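Local atomic coordinates of aldose 1-epimerase (Caenorhabditis elegans, PDB entry 1LUR), a protein that probably interconverts the alpha and beta anomers of aldose sugars such as galactose, as a member of the aldose 1-epimerase (mutarotase) family. Residues A[183-195]-A[211-225]. Sequence-based numbering, arbitrary orientation.
Sequences VAEHFLEMEADEF and VTDTGFDFRSGKQLK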
ATOM      1  N   VAL A 183     -14.744   9.542  -0.858  1.00 51.50           N
ATOM      2  CA  VAL A 183     -13.847  10.280   0.026  1.00 49.46           C
ATOM      3  C   VAL A 183     -13.555  11.675  -0.514  1.00 48.77           C
ATOM      4  O   VAL A 183     -12.556  12.293  -0.150  1.00 48.15           O
ATOM      5  CB  VAL A 183     -12.495   9.534   0.219  1.00 49.50           C
ATOM      6  CG1 VAL A 183     -12.726   8.200   0.918  1.00 48.05           C
ATOM      7  CG2 VAL A 183     -11.820   9.318  -1.129  1.00 48.43           C
ATOM      8  N   ALA A 184     -14.430  12.172  -1.380  1.00 48.77           N
ATOM      9  CA  ALA A 184     -14.248  13.497  -1.960  1.00 49.32           C
ATOM     10  C   ALA A 184     -14.168  14.576  -0.883  1.00 49.28           C
ATOM     11  O   ALA A 184     -13.412  15.542  -1.013  1.00 48.87           O
ATOM     12  CB  ALA A 184     -15.391  13.805  -2.915  1.00 49.32           C
ATOM     13  N   GLU A 185     -14.939  14.401   0.185  1.00 50.07           N
ATOM     14  CA  GLU A 185     -14.955  15.367   1.281  1.00 51.07           C
ATOM     15  C   GLU A 185     -13.801  15.220   2.271  1.00 49.83           C
ATOM     16  O   GLU A 185     -13.521  16.141   3.042  1.00 49.76           O
ATOM     17  CB  GLU A 185     -16.294  15.288   2.017  1.00 53.61           C
ATOM     18  CG  GLU A 185     -17.489  15.659   1.146  1.00 57.27           C
ATOM     19  CD  GLU A 185     -17.458  17.111   0.697  1.00 58.95           C
ATOM     20  OE1 GLU A 185     -17.590  18.006   1.561  1.00 60.34           O
ATOM     21  OE2 GLU A 185     -17.295  17.359  -0.518  1.00 60.05           O
ATOM     22  N   HIS A 186     -13.131  14.071   2.258  1.00 48.49           N
ATOM     23  CA  HIS A 186     -12.014  13.854   3.171  1.00 45.96           C
ATOM     24  C   HIS A 186     -10.922  14.883   2.914  1.00 45.65           C
ATOM     25  O   HIS A 186     -10.733  15.334   1.784  1.00 45.11           O
ATOM     26  CB  HIS A 186     -11.420  12.458   2.983  1.00 45.49           C
ATOM     27  CG  HIS A 186     -12.205  11.368   3.636  1.00 44.76           C
ATOM     28  ND1 HIS A 186     -13.512  11.089   3.304  1.00 45.45           N
ATOM     29  CD2 HIS A 186     -11.856  10.467   4.584  1.00 44.65           C
ATOM     30  CE1 HIS A 186     -13.935  10.061   4.018  1.00 45.07           C
ATOM     31  NE2 HIS A 186     -12.949   9.664   4.802  1.00 45.64           N
ATOM     32  N   PHE A 187     -10.207  15.257   3.969  1.00 44.88           N
ATOM     33  CA  PHE A 187      -9.133  16.227   3.840  1.00 45.13           C
ATOM     34  C   PHE A 187      -7.822  15.464   3.789  1.00 46.12           C
ATOM     35  O   PHE A 187      -7.670  14.429   4.443  1.00 45.21           O
ATOM     36  CB  PHE A 187      -9.105  17.180   5.034  1.00 47.45           C
ATOM     37  CG  PHE A 187     -10.129  18.276   4.970  1.00 47.53           C
ATOM     38  CD1 PHE A 187     -11.483  17.997   5.122  1.00 48.14           C
ATOM     39  CD2 PHE A 187      -9.735  19.593   4.768  1.00 47.29           C
ATOM     40  CE1 PHE A 187     -12.429  19.017   5.078  1.00 46.91           C
ATOM     41  CE2 PHE A 187     -10.672  20.619   4.723  1.00 47.52           C
ATOM     42  CZ  PHE A 187     -12.022  20.329   4.879  1.00 47.06           C
ATOM     43  N   LEU A 188      -6.876  15.972   3.012  1.00 45.89           N
ATOM     44  CA  LEU A 188      -5.582  15.324   2.891  1.00 45.66           C
ATOM     45  C   LEU A 188      -4.482  16.368   2.877  1.00 46.08           C
ATOM     46  O   LEU A 188      -4.593  17.397   2.208  1.00 46.87           O
ATOM     47  CB  LEU A 188      -5.524  14.490   1.606  1.00 45.90           C
ATOM     48  CG  LEU A 188      -4.284  13.622   1.370  1.00 45.48           C
ATOM     49  CD1 LEU A 188      -4.148  12.583   2.481  1.00 44.10           C
ATOM     50  CD2 LEU A 188      -4.405  12.935   0.013  1.00 46.02           C
ATOM     51  N   GLU A 189      -3.424  16.106   3.634  1.00 45.31           N
ATOM     52  CA  GLU A 189      -2.291  17.014   3.714  1.00 46.52           C
ATOM     53  C   GLU A 189      -1.019  16.186   3.618  1.00 46.58           C
ATOM     54  O   GLU A 189      -0.823  15.240   4.385  1.00 46.39           O
ATOM     55  CB  GLU A 189      -2.320  17.795   5.031  1.00 48.15           C
ATOM     56  CG  GLU A 189      -1.140  18.730   5.215  1.00 49.81           C
ATOM     57  CD  GLU A 189      -1.455  19.882   6.150  1.00 52.01           C
ATOM     58  OE1 GLU A 189      -2.281  20.743   5.775  1.00 53.20           O
ATOM     59  OE2 GLU A 189      -0.881  19.928   7.257  1.00 51.97           O
HETATM   60  N   MSE A 190      -0.155  16.540   2.672  1.00 46.54           N
HETATM   61  CA  MSE A 190       1.095  15.817   2.480  1.00 45.91           C
HETATM   62  C   MSE A 190       2.318  16.691   2.304  1.00 45.19           C
HETATM   63  O   MSE A 190       2.263  17.752   1.681  1.00 47.21           O
HETATM   64  CB  MSE A 190       0.994  14.917   1.251  1.00 45.96           C
HETATM   65  CG  MSE A 190       0.774  13.453   1.537  1.00 47.90           C
HETATM   66 SE   MSE A 190       1.370  12.403   0.018  1.00 48.08          SE
HETATM   67  CE  MSE A 190       3.214  12.145   0.535  1.00 45.06           C
ATOM     68  N   GLU A 191       3.436  16.229   2.846  1.00 44.07           N
ATOM     69  CA  GLU A 191       4.680  16.963   2.736  1.00 43.80           C
ATOM     70  C   GLU A 191       5.323  16.447   1.448  1.00 42.55           C
ATOM     71  O   GLU A 191       6.294  15.690   1.483  1.00 41.35           O
ATOM     72  CB  GLU A 191       5.585  16.665   3.930  1.00 46.04           C
ATOM     73  CG  GLU A 191       4.941  16.918   5.284  1.00 51.10           C
ATOM     74  CD  GLU A 191       4.328  18.298   5.387  1.00 54.31           C
ATOM     75  OE1 GLU A 191       5.004  19.276   5.001  1.00 56.20           O
ATOM     76  OE2 GLU A 191       3.173  18.403   5.859  1.00 55.98           O
ATOM     77  N   ALA A 192       4.757  16.839   0.311  1.00 41.37           N
ATOM     78  CA  ALA A 192       5.274  16.413  -0.986  1.00 40.42           C
ATOM     79  C   ALA A 192       5.378  17.578  -1.968  1.00 39.25           C
ATOM     80  O   ALA A 192       4.372  18.172  -2.337  1.00 40.30           O
ATOM     81  CB  ALA A 192       4.376  15.329  -1.563  1.00 39.70           C
ATOM     82  N   ASP A 193       6.597  17.890  -2.393  1.00 39.78           N
ATOM     83  CA  ASP A 193       6.814  18.989  -3.336  1.00 40.20           C
ATOM     84  C   ASP A 193       6.789  18.522  -4.786  1.00 40.99           C
ATOM     85  O   ASP A 193       6.574  19.323  -5.701  1.00 39.18           O
ATOM     86  CB  ASP A 193       8.155  19.670  -3.073  1.00 40.81           C
ATOM     87  CG  ASP A 193       8.207  20.349  -1.727  1.00 42.06           C
ATOM     88  OD1 ASP A 193       7.183  20.938  -1.326  1.00 42.97           O
ATOM     89  OD2 ASP A 193       9.274  20.305  -1.076  1.00 44.17           O
ATOM     90  N   GLU A 194       7.013  17.226  -4.988  1.00 39.31           N
ATOM     91  CA  GLU A 194       7.025  16.645  -6.327  1.00 38.08           C
ATOM     92  C   GLU A 194       6.210  15.366  -6.458  1.00 38.43           C
ATOM     93  O   GLU A 194       5.862  14.724  -5.460  1.00 36.96           O
ATOM     94  CB  GLU A 194       8.463  16.333  -6.730  1.00 38.28           C
ATOM     95  CG  GLU A 194       9.280  17.521  -7.146  1.00 40.15           C
ATOM     96  CD  GLU A 194      10.725  17.153  -7.380  1.00 42.10           C
ATOM     97  OE1 GLU A 194      11.346  17.741  -8.287  1.00 44.10           O
ATOM     98  OE2 GLU A 194      11.245  16.278  -6.651  1.00 44.35           O
ATOM     99  N   PHE A 195       5.906  15.000  -7.701  1.00 36.27           N
ATOM    100  CA  PHE A 195       5.146  13.790  -7.968  1.00 34.31           C
ATOM    101  C   PHE A 195       5.716  13.119  -9.211  1.00 33.44           C
ATOM    102  O   PHE A 195       6.379  13.765 -10.027  1.00 32.67           O
ATOM    103  CB  PHE A 195       3.647  14.083  -8.121  1.00 34.59           C
ATOM    104  CG  PHE A 195       3.260  14.751  -9.415  1.00 35.89           C
ATOM    105  CD1 PHE A 195       2.791  13.998 -10.485  1.00 34.72           C
ATOM    106  CD2 PHE A 195       3.293  16.138  -9.535  1.00 37.48           C
ATOM    107  CE1 PHE A 195       2.349  14.615 -11.659  1.00 37.71           C
ATOM    108  CE2 PHE A 195       2.855  16.768 -10.705  1.00 37.49           C
ATOM    109  CZ  PHE A 195       2.380  16.006 -11.767  1.00 37.30           C
ATOM    110  N   VAL A 211       4.861  19.871  -7.703  1.00 39.08           N
ATOM    111  CA  VAL A 211       3.448  19.845  -7.402  1.00 40.48           C
ATOM    112  C   VAL A 211       2.884  21.266  -7.439  1.00 41.76           C
ATOM    113  O   VAL A 211       1.679  21.463  -7.572  1.00 41.04           O
ATOM    114  CB  VAL A 211       3.201  19.242  -6.012  1.00 41.68           C
ATOM    115  CG1 VAL A 211       3.591  20.231  -4.921  1.00 38.58           C
ATOM    116  CG2 VAL A 211       1.769  18.841  -5.897  1.00 41.99           C
ATOM    117  N   THR A 212       3.770  22.251  -7.329  1.00 43.66           N
ATOM    118  CA  THR A 212       3.364  23.657  -7.345  1.00 45.67           C
ATOM    119  C   THR A 212       2.422  23.987  -8.499  1.00 46.48           C
ATOM    120  O   THR A 212       2.683  23.634  -9.646  1.00 46.27           O
ATOM    121  CB  THR A 212       4.587  24.594  -7.438  1.00 45.84           C
ATOM    122  OG1 THR A 212       5.457  24.356  -6.325  1.00 46.30           O
ATOM    123  CG2 THR A 212       4.142  26.055  -7.423  1.00 46.19           C
ATOM    124  N   ASP A 213       1.331  24.672  -8.173  1.00 48.38           N
ATOM    125  CA  ASP A 213       0.321  25.076  -9.147  1.00 50.05           C
ATOM    126  C   ASP A 213      -0.427  23.925  -9.815  1.00 49.78           C
ATOM    127  O   ASP A 213      -1.087  24.123 -10.834  1.00 50.04           O
ATOM    128  CB  ASP A 213       0.947  25.974 -10.227  1.00 51.91           C
ATOM    129  CG  ASP A 213       1.401  27.317  -9.681  1.00 53.18           C
ATOM    130  OD1 ASP A 213       0.653  27.912  -8.878  1.00 54.27           O
ATOM    131  OD2 ASP A 213       2.495  27.784 -10.059  1.00 55.37           O
ATOM    132  N   THR A 214      -0.330  22.728  -9.243  1.00 49.37           N
ATOM    133  CA  THR A 214      -1.010  21.560  -9.803  1.00 48.33           C
ATOM    134  C   THR A 214      -2.078  21.052  -8.841  1.00 48.87           C
ATOM    135  O   THR A 214      -2.138  21.478  -7.686  1.00 48.79           O
ATOM    136  CB  THR A 214      -0.026  20.398 -10.071  1.00 49.12           C
ATOM    137  OG1 THR A 214       0.406  19.836  -8.823  1.00 46.64           O
ATOM    138  CG2 THR A 214       1.186  20.896 -10.843  1.00 47.13           C
ATOM    139  N   GLY A 215      -2.909  20.131  -9.319  1.00 48.82           N
ATOM    140  CA  GLY A 215      -3.963  19.580  -8.486  1.00 48.87           C
ATOM    141  C   GLY A 215      -3.489  18.539  -7.487  1.00 49.66           C
ATOM    142  O   GLY A 215      -4.302  17.959  -6.759  1.00 50.00           O
ATOM    143  N   PHE A 216      -2.181  18.292  -7.451  1.00 48.52           N
ATOM    144  CA  PHE A 216      -1.613  17.312  -6.530  1.00 47.90           C
ATOM    145  C   PHE A 216      -0.940  17.992  -5.340  1.00 48.23           C
ATOM    146  O   PHE A 216      -0.254  17.331  -4.558  1.00 46.38           O
ATOM    147  CB  PHE A 216      -0.577  16.425  -7.235  1.00 47.39           C
ATOM    148  CG  PHE A 216      -1.144  15.564  -8.335  1.00 47.21           C
ATOM    149  CD1 PHE A 216      -2.314  14.838  -8.143  1.00 47.20           C
ATOM    150  CD2 PHE A 216      -0.485  15.459  -9.557  1.00 46.57           C
ATOM    151  CE1 PHE A 216      -2.822  14.017  -9.155  1.00 47.17           C
ATOM    152  CE2 PHE A 216      -0.985  14.643 -10.571  1.00 46.12           C
ATOM    153  CZ  PHE A 216      -2.153  13.920 -10.369  1.00 45.41           C
ATOM    154  N   ASP A 217      -1.106  19.308  -5.213  1.00 48.07           N
ATOM    155  CA  ASP A 217      -0.495  20.034  -4.100  1.00 49.07           C
ATOM    156  C   ASP A 217      -1.409  19.878  -2.896  1.00 49.44           C
ATOM    157  O   ASP A 217      -2.477  20.488  -2.838  1.00 50.65           O
ATOM    158  CB  ASP A 217      -0.325  21.528  -4.422  1.00 47.78           C
ATOM    159  CG  ASP A 217       0.734  22.207  -3.542  1.00 48.58           C
ATOM    160  OD1 ASP A 217       0.879  21.829  -2.357  1.00 46.36           O
ATOM    161  OD2 ASP A 217       1.418  23.134  -4.030  1.00 47.03           O
ATOM    162  N   PHE A 218      -0.990  19.042  -1.950  1.00 49.60           N
ATOM    163  CA  PHE A 218      -1.754  18.785  -0.734  1.00 49.37           C
ATOM    164  C   PHE A 218      -0.981  19.345   0.447  1.00 49.57           C
ATOM    165  O   PHE A 218      -1.287  19.039   1.598  1.00 50.05           O
ATOM    166  CB  PHE A 218      -1.941  17.276  -0.524  1.00 48.80           C
ATOM    167  CG  PHE A 218      -2.832  16.617  -1.541  1.00 48.28           C
ATOM    168  CD1 PHE A 218      -4.214  16.754  -1.469  1.00 48.19           C
ATOM    169  CD2 PHE A 218      -2.287  15.848  -2.568  1.00 48.68           C
ATOM    170  CE1 PHE A 218      -5.044  16.133  -2.404  1.00 49.32           C
ATOM    171  CE2 PHE A 218      -3.109  15.223  -3.509  1.00 48.57           C
ATOM    172  CZ  PHE A 218      -4.489  15.364  -3.426  1.00 48.42           C
ATOM    173  N   ARG A 219       0.027  20.160   0.157  1.00 50.09           N
ATOM    174  CA  ARG A 219       0.852  20.759   1.196  1.00 51.44           C
ATOM    175  C   ARG A 219       0.083  21.657   2.161  1.00 52.51           C
ATOM    176  O   ARG A 219       0.536  21.899   3.277  1.00 52.27           O
ATOM    177  CB  ARG A 219       2.008  21.539   0.560  1.00 50.73           C
ATOM    178  CG  ARG A 219       3.055  20.638  -0.096  1.00 50.31           C
ATOM    179  CD  ARG A 219       4.151  21.431  -0.801  1.00 48.81           C
ATOM    180  NE  ARG A 219       3.678  22.051  -2.036  1.00 47.85           N
ATOM    181  CZ  ARG A 219       4.452  22.731  -2.878  1.00 46.17           C
ATOM    182  NH1 ARG A 219       5.745  22.887  -2.621  1.00 45.76           N
ATOM    183  NH2 ARG A 219       3.933  23.245  -3.984  1.00 44.49           N
ATOM    184  N   SER A 220      -1.085  22.133   1.737  1.00 54.02           N
ATOM    185  CA  SER A 220      -1.904  23.003   2.574  1.00 55.97           C
ATOM    186  C   SER A 220      -3.126  22.289   3.141  1.00 56.35           C
ATOM    187  O   SER A 220      -3.947  22.899   3.828  1.00 57.28           O
ATOM    188  CB  SER A 220      -2.358  24.224   1.773  1.00 56.12           C
ATOM    189  OG  SER A 220      -3.129  23.830   0.651  1.00 58.26           O
ATOM    190  N   GLY A 221      -3.246  21.000   2.846  1.00 56.61           N
ATOM    191  CA  GLY A 221      -4.377  20.236   3.339  1.00 56.21           C
ATOM    192  C   GLY A 221      -5.689  20.685   2.729  1.00 56.18           C
ATOM    193  O   GLY A 221      -6.196  21.760   3.049  1.00 57.84           O
ATOM    194  N   LYS A 222      -6.244  19.863   1.848  1.00 55.60           N
ATOM    195  CA  LYS A 222      -7.505  20.184   1.194  1.00 54.91           C
ATOM    196  C   LYS A 222      -8.336  18.920   1.024  1.00 54.33           C
ATOM    197  O   LYS A 222      -7.883  17.822   1.339  1.00 53.30           O
ATOM    198  CB  LYS A 222      -7.252  20.809  -0.180  1.00 56.19           C
ATOM    199  CG  LYS A 222      -6.568  19.875  -1.175  1.00 56.93           C
ATOM    200  CD  LYS A 222      -6.840  20.322  -2.607  1.00 57.74           C
ATOM    201  CE  LYS A 222      -6.157  19.428  -3.635  1.00 57.63           C
ATOM    202  NZ  LYS A 222      -4.677  19.582  -3.622  1.00 57.56           N
ATOM    203  N   GLN A 223      -9.557  19.076   0.526  1.00 53.97           N
ATOM    204  CA  GLN A 223     -10.428  17.929   0.320  1.00 54.18           C
ATOM    205  C   GLN A 223     -10.092  17.287  -1.017  1.00 54.44           C
ATOM    206  O   GLN A 223      -9.755  17.978  -1.980  1.00 54.57           O
ATOM    207  CB  GLN A 223     -11.893  18.359   0.345  1.00 54.81           C
ATOM    208  CG  GLN A 223     -12.390  18.773   1.718  1.00 56.14           C
ATOM    209  CD  GLN A 223     -13.767  19.392   1.662  1.00 56.86           C
ATOM    210  OE1 GLN A 223     -13.952  20.457   1.072  1.00 58.15           O
ATOM    211  NE2 GLN A 223     -14.745  18.728   2.266  1.00 55.98           N
ATOM    212  N   LEU A 224     -10.186  15.963  -1.073  1.00 53.73           N
ATOM    213  CA  LEU A 224      -9.887  15.229  -2.294  1.00 53.39           C
ATOM    214  C   LEU A 224     -10.711  15.668  -3.497  1.00 53.23           C
ATOM    215  O   LEU A 224     -10.214  15.662  -4.621  1.00 53.35           O
ATOM    216  CB  LEU A 224     -10.069  13.729  -2.059  1.00 51.74           C
ATOM    217  CG  LEU A 224      -9.048  13.124  -1.094  1.00 50.97           C
ATOM    218  CD1 LEU A 224      -9.369  11.661  -0.862  1.00 49.29           C
ATOM    219  CD2 LEU A 224      -7.645  13.288  -1.664  1.00 50.42           C
ATOM    220  N   LYS A 225     -11.961  16.056  -3.265  1.00 53.11           N
ATOM    221  CA  LYS A 225     -12.824  16.492  -4.360  1.00 54.21           C
ATOM    222  C   LYS A 225     -12.170  17.581  -5.206  1.00 54.13           C
ATOM    223  O   LYS A 225     -12.593  17.839  -6.332  1.00 55.01           O
ATOM    224  CB  LYS A 225     -14.168  17.005  -3.826  1.00 54.59           C
ATOM    225  CG  LYS A 225     -14.071  18.234  -2.930  1.00 55.15           C
ATOM    226  CD  LYS A 225     -15.452  18.803  -2.632  1.00 55.25           C
ATOM    227  CE  LYS A 225     -15.384  19.963  -1.647  1.00 56.83           C
ATOM    228  NZ  LYS A 225     -14.449  21.043  -2.086  1.00 56.88           N
TER
HETATM  229  O   HOH W   1       1.665  17.627  -2.409  1.00 37.37           O
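Arg219 reaches Asp193 where strand 187-192 gives way to strand 194-198: NH1 lies 2.7 Å from Asp193 OD1, arriving from above the carboxylate plane. A bend at chi3 (-73°) turns the guanidinium back over its own loop, where NE and NH2 grip Asp217 side-on, one nitrogen to each oxygen, and NH2 also donates to Thr212 OG1. With an alanine here, the Asp193 and Asp217 carboxylates would probably lose their shared positive partner, and the loop its tie to the corner at Asp193.

Further on, Phe216 drives its edge into the face of Phe195, planes 66° apart, with Phe216 CD2 over the centre of the Phe195 ring. Leu188 CD2 rests squarely over the Phe218 ring, 4.0 Å from its centroid, and also meets Leu224 CD2 at 3.7 Å.

On the other side of the strand pair, Gln223 lays CG over the Phe187 ring, 3.5 Å from its centroid, while NE2 donates in its amide plane to Glu185 O (3.0 Å). Leu188 and Lys222 form the antiparallel hydrogen-bonded pair, which adds 222-223 as the outermost strand of the large beta-sandwich sheet. Backbone bonds, CH-pi and apolar contacts and the Gln223 amide bond thus join the edge strand, while the Phe195-Phe216 pair and the Arg219 charge network hold the loop before it.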